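Local coordinates for Lmo2184 protein (Listeria monocytogenes serovar 1/2a, PDB 5JOQ), which probably binds heme as the membrane-anchored substrate-binding lipoprotein of an ABC transporter, at residues A[185-193]-A[268-276]. Residues are numbered along the deposited sequence; the frame is centred on the assembly and turned at random. Where two conformers were deposited one is given.
Sequences HAYIGDLVK and FGMTASLNA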
ATOM      1  N   HIS A 185      -6.625  25.752   1.035  1.00  9.92           N
ATOM      2  CA  HIS A 185      -7.816  25.377   1.810  1.00 10.94           C
ATOM      3  C   HIS A 185      -7.745  23.988   2.416  1.00 11.97           C
ATOM      4  O   HIS A 185      -8.650  23.621   3.198  1.00 10.90           O
ATOM      5  CB  HIS A 185      -9.098  25.479   0.960  1.00 11.99           C
ATOM      6  CG  HIS A 185      -9.282  26.831   0.348  1.00 13.26           C
ATOM      7  ND1 HIS A 185      -9.444  27.973   1.104  1.00 15.83           N
ATOM      8  CD2 HIS A 185      -9.296  27.229  -0.943  1.00 12.09           C
ATOM      9  CE1 HIS A 185      -9.549  29.021   0.303  1.00 14.20           C
ATOM     10  NE2 HIS A 185      -9.481  28.592  -0.948  1.00 14.64           N
ATOM     11  N   ALA A 186      -6.724  23.208   2.086  1.00 14.43           N
ATOM     12  CA  ALA A 186      -6.498  21.907   2.701  1.00 13.47           C
ATOM     13  C   ALA A 186      -5.369  22.010   3.721  1.00 12.71           C
ATOM     14  O   ALA A 186      -4.579  22.953   3.699  1.00 10.72           O
ATOM     15  CB  ALA A 186      -6.153  20.846   1.635  1.00 10.50           C
ATOM     16  N   TYR A 187      -5.274  20.995   4.592  1.00  9.33           N
ATOM     17  CA  TYR A 187      -4.351  21.088   5.729  1.00 11.56           C
ATOM     18  C   TYR A 187      -2.890  21.214   5.289  1.00 10.80           C
ATOM     19  O   TYR A 187      -2.133  22.022   5.842  1.00 11.17           O
ATOM     20  CB  TYR A 187      -4.538  19.867   6.630  1.00 11.49           C
ATOM     21  CG  TYR A 187      -3.416  19.655   7.655  1.00 12.77           C
ATOM     22  CD1 TYR A 187      -3.154  20.616   8.648  1.00 13.84           C
ATOM     23  CD2 TYR A 187      -2.653  18.490   7.643  1.00 12.57           C
ATOM     24  CE1 TYR A 187      -2.153  20.432   9.600  1.00 11.56           C
ATOM     25  CE2 TYR A 187      -1.655  18.282   8.592  1.00 10.90           C
ATOM     26  CZ  TYR A 187      -1.422  19.248   9.572  1.00 12.23           C
ATOM     27  OH  TYR A 187      -0.444  19.044  10.502  1.00 15.70           O
ATOM     28  N   ILE A 188      -2.459  20.406   4.317  1.00 10.65           N
ATOM     29  CA  ILE A 188      -1.067  20.535   3.894  1.00  9.67           C
ATOM     30  C   ILE A 188      -0.847  21.903   3.258  1.00 12.13           C
ATOM     31  O   ILE A 188       0.223  22.493   3.408  1.00 11.11           O
ATOM     32  CB  ILE A 188      -0.651  19.417   2.921  1.00 11.05           C
ATOM     33  CG1 ILE A 188      -0.825  18.025   3.550  1.00 16.81           C
ATOM     34  CG2 ILE A 188       0.825  19.639   2.429  1.00 10.98           C
ATOM     35  CD1 ILE A 188       0.054  17.784   4.711  1.00 17.27           C
ATOM     36  N   GLY A 189      -1.840  22.438   2.541  1.00 10.99           N
ATOM     37  CA  GLY A 189      -1.738  23.828   2.078  1.00  9.03           C
ATOM     38  C   GLY A 189      -1.617  24.830   3.217  1.00  9.51           C
ATOM     39  O   GLY A 189      -0.896  25.840   3.107  1.00 10.99           O
ATOM     40  N   ASP A 190      -2.343  24.588   4.314  1.00 11.28           N
ATOM     41  CA  ASP A 190      -2.227  25.457   5.481  1.00 12.09           C
ATOM     42  C   ASP A 190      -0.812  25.414   6.071  1.00 13.79           C
ATOM     43  O   ASP A 190      -0.271  26.445   6.489  1.00 11.03           O
ATOM     44  CB  ASP A 190      -3.268  25.049   6.531  1.00 10.52           C
ATOM     45  CG  ASP A 190      -3.473  26.109   7.583  1.00 13.75           C
ATOM     46  OD1 ASP A 190      -3.605  27.294   7.197  1.00 12.00           O
ATOM     47  OD2 ASP A 190      -3.490  25.787   8.781  1.00 14.44           O
ATOM     48  N   LEU A 191      -0.191  24.227   6.122  1.00 11.51           N
ATOM     49  CA  LEU A 191       1.180  24.149   6.646  1.00 13.00           C
ATOM     50  C   LEU A 191       2.141  24.954   5.785  1.00 11.81           C
ATOM     51  O   LEU A 191       2.999  25.682   6.306  1.00 11.82           O
ATOM     52  CB  LEU A 191       1.651  22.686   6.718  1.00 10.26           C
ATOM     53  CG  LEU A 191       0.892  21.781   7.686  1.00 11.76           C
ATOM     54  CD1 LEU A 191       1.450  20.362   7.486  1.00 12.00           C
ATOM     55  CD2 LEU A 191       1.224  22.220   9.123  1.00 13.51           C
ATOM     56  N   VAL A 192       2.033  24.814   4.457  1.00 10.09           N
ATOM     57  CA  VAL A 192       2.890  25.582   3.561  1.00 11.35           C
ATOM     58  C   VAL A 192       2.699  27.076   3.802  1.00 13.51           C
ATOM     59  O   VAL A 192       3.669  27.836   3.906  1.00 12.58           O
ATOM     60  CB  VAL A 192       2.602  25.212   2.098  1.00 11.96           C
ATOM     61  CG1 VAL A 192       3.283  26.217   1.150  1.00  9.98           C
ATOM     62  CG2 VAL A 192       3.120  23.772   1.788  1.00 10.80           C
ATOM     63  N   LYS A 193       1.438  27.513   3.899  0.62 12.04           N
ATOM     64  CA  LYS A 193       1.147  28.928   4.126  0.62 12.66           C
ATOM     65  C   LYS A 193       1.774  29.419   5.424  0.62 12.77           C
ATOM     66  O   LYS A 193       2.388  30.493   5.474  0.62 14.44           O
ATOM     67  CB  LYS A 193      -0.373  29.145   4.168  0.62 13.60           C
ATOM     68  CG  LYS A 193      -0.789  30.631   4.382  0.62 15.87           C
ATOM     69  CD  LYS A 193      -2.328  30.824   4.436  0.62 18.43           C
ATOM     70  CE  LYS A 193      -2.877  30.645   5.864  0.62 20.84           C
ATOM     71  NZ  LYS A 193      -4.357  30.949   6.021  0.62 21.96           N
ATOM     72  N   PHE A 268       2.769  13.879   7.921  1.00 16.17           N
ATOM     73  CA  PHE A 268       1.914  14.796   7.158  1.00 15.00           C
ATOM     74  C   PHE A 268       0.649  14.048   6.697  1.00 18.07           C
ATOM     75  O   PHE A 268       0.617  13.473   5.604  1.00 16.12           O
ATOM     76  CB  PHE A 268       2.679  15.335   5.937  1.00 13.81           C
ATOM     77  CG  PHE A 268       3.841  16.235   6.295  1.00 14.39           C
ATOM     78  CD1 PHE A 268       3.649  17.601   6.436  1.00 12.83           C
ATOM     79  CD2 PHE A 268       5.112  15.712   6.449  1.00 14.21           C
ATOM     80  CE1 PHE A 268       4.711  18.447   6.764  1.00 13.49           C
ATOM     81  CE2 PHE A 268       6.204  16.550   6.775  1.00 16.18           C
ATOM     82  CZ  PHE A 268       5.985  17.914   6.944  1.00 13.02           C
ATOM     83  N   GLY A 269      -0.396  14.077   7.498  1.00 17.11           N
ATOM     84  CA  GLY A 269      -1.638  13.472   7.059  1.00 15.41           C
ATOM     85  C   GLY A 269      -2.469  14.412   6.188  1.00 15.62           C
ATOM     86  O   GLY A 269      -2.135  15.583   6.021  1.00 14.55           O
ATOM     87  N   MET A 270      -3.576  13.881   5.648  1.00 12.84           N
ATOM     88  CA  MET A 270      -4.446  14.687   4.793  1.00 12.94           C
ATOM     89  C   MET A 270      -5.143  15.793   5.587  1.00 12.42           C
ATOM     90  O   MET A 270      -5.452  16.851   5.024  1.00 13.05           O
ATOM     91  CB  MET A 270      -5.499  13.804   4.118  1.00 18.74           C
ATOM     92  CG  MET A 270      -5.907  14.314   2.745  1.00 25.08           C
ATOM     93  SD  MET A 270      -6.970  13.129   1.843  1.00 33.98           S
ATOM     94  CE  MET A 270      -8.537  13.622   2.573  1.00 19.79           C
ATOM     95  N   THR A 271      -5.440  15.548   6.856  1.00 12.69           N
ATOM     96  CA  THR A 271      -6.079  16.552   7.702  1.00 14.74           C
ATOM     97  C   THR A 271      -5.285  16.720   8.993  1.00 17.37           C
ATOM     98  O   THR A 271      -4.382  15.927   9.297  1.00 11.58           O
ATOM     99  CB  THR A 271      -7.538  16.195   8.001  1.00 14.58           C
ATOM    100  OG1 THR A 271      -7.615  14.875   8.559  1.00 15.67           O
ATOM    101  CG2 THR A 271      -8.371  16.269   6.715  1.00 15.78           C
ATOM    102  N   ALA A 272      -5.646  17.770   9.756  1.00 12.38           N
ATOM    103  CA  ALA A 272      -4.829  18.256  10.861  1.00 13.22           C
ATOM    104  C   ALA A 272      -4.842  17.273  12.023  1.00 15.93           C
ATOM    105  O   ALA A 272      -5.808  16.535  12.214  1.00 17.01           O
ATOM    106  CB  ALA A 272      -5.360  19.635  11.355  1.00 11.48           C
ATOM    107  N   SER A 273      -3.818  17.371  12.848  1.00 13.21           N
ATOM    108  CA  SER A 273      -3.656  16.619  14.081  1.00 15.67           C
ATOM    109  C   SER A 273      -2.685  17.333  15.025  1.00 13.07           C
ATOM    110  O   SER A 273      -2.140  18.357  14.696  1.00 15.75           O
ATOM    111  CB  SER A 273      -3.196  15.191  13.811  1.00 20.17           C
ATOM    112  OG  SER A 273      -1.852  15.153  13.461  1.00 20.45           O
ATOM    113  N   LEU A 274      -2.473  16.744  16.190  1.00 13.82           N
ATOM    114  CA  LEU A 274      -1.559  17.280  17.188  1.00 15.78           C
ATOM    115  C   LEU A 274      -0.099  17.178  16.694  1.00 21.74           C
ATOM    116  O   LEU A 274       0.784  17.715  17.289  1.00 21.10           O
ATOM    117  CB  LEU A 274      -1.786  16.673  18.561  1.00 16.73           C
ATOM    118  CG  LEU A 274      -3.127  17.034  19.190  1.00 17.11           C
ATOM    119  CD1 LEU A 274      -3.235  16.479  20.598  1.00 19.26           C
ATOM    120  CD2 LEU A 274      -3.340  18.531  19.178  1.00 16.78           C
ATOM    121  N   ASN A 275       0.106  16.465  15.592  1.00 19.06           N
ATOM    122  CA  ASN A 275       1.402  16.356  14.932  1.00 25.27           C
ATOM    123  C   ASN A 275       1.789  17.677  14.265  1.00 21.94           C
ATOM    124  O   ASN A 275       2.912  17.853  13.846  1.00 17.69           O
ATOM    125  CB  ASN A 275       1.353  15.342  13.785  1.00 23.95           C
ATOM    126  CG  ASN A 275       1.319  13.925  14.257  1.00 37.97           C
ATOM    127  OD1 ASN A 275       1.567  13.647  15.408  1.00 39.54           O
ATOM    128  ND2 ASN A 275       1.040  13.021  13.348  1.00 49.36           N
ATOM    129  N   ALA A 276       0.855  18.613  14.194  1.00 16.39           N
ATOM    130  CA  ALA A 276       1.085  19.834  13.438  1.00 14.10           C
ATOM    131  C   ALA A 276       2.323  20.630  13.794  1.00 15.95           C
ATOM    132  O   ALA A 276       2.997  21.073  12.902  1.00 18.96           O
ATOM    133  CB  ALA A 276      -0.147  20.717  13.453  1.00 15.11           C
TER
HETATM  134  O   HOH W   1      -7.377  18.958   4.723  1.00  9.42           O
HETATM  135  O   HOH W   2      -4.089  18.157   2.906  1.00 14.56           O
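Tyr-187 and Thr-271 are the nearest pair by CA atoms, 5.2 Å apart, where the first turn of helix 187-194 meets the loop 268-276. Two waters join them: one accepts from Tyr-187 N, the other from Ile-188 N, and both donate to Met-270 O. A type I turn, Ser-273 to Ala-276, ends the loop, with Ser-273 OG accepting from Asn-275 N. Binding proteins of this family have two lobes linked by a long helix. Helix 187-194 packs on strand 168-173 of the C-terminal lobe. Ala-272 is hydrogen-bonded through its backbone to Phe-120, and Thr-271 touches Thr-99, so the contact lies near where the lobes meet. Tyr-187 carries most of the contact. Its CG stands anti to the backbone N (chi1 166°), which lays the ring along the loop. Ala-272 CA sits over the ring centre, 3.5 Å from the centroid and 6° off the normal, a CH-pi contact. Leu-191 CG covers the opposite face toward the rim. Gly-269 O lies at the ring edge, 3.4 Å from Tyr-187 CD2. The Tyr-187 hydroxyl touches Ala-276. Ile-188 CD1 and Leu-191 CD1 meet the Phe-268 ring edge, Leu-191 CD1 lying 3.7 Å from Phe-268 CD1.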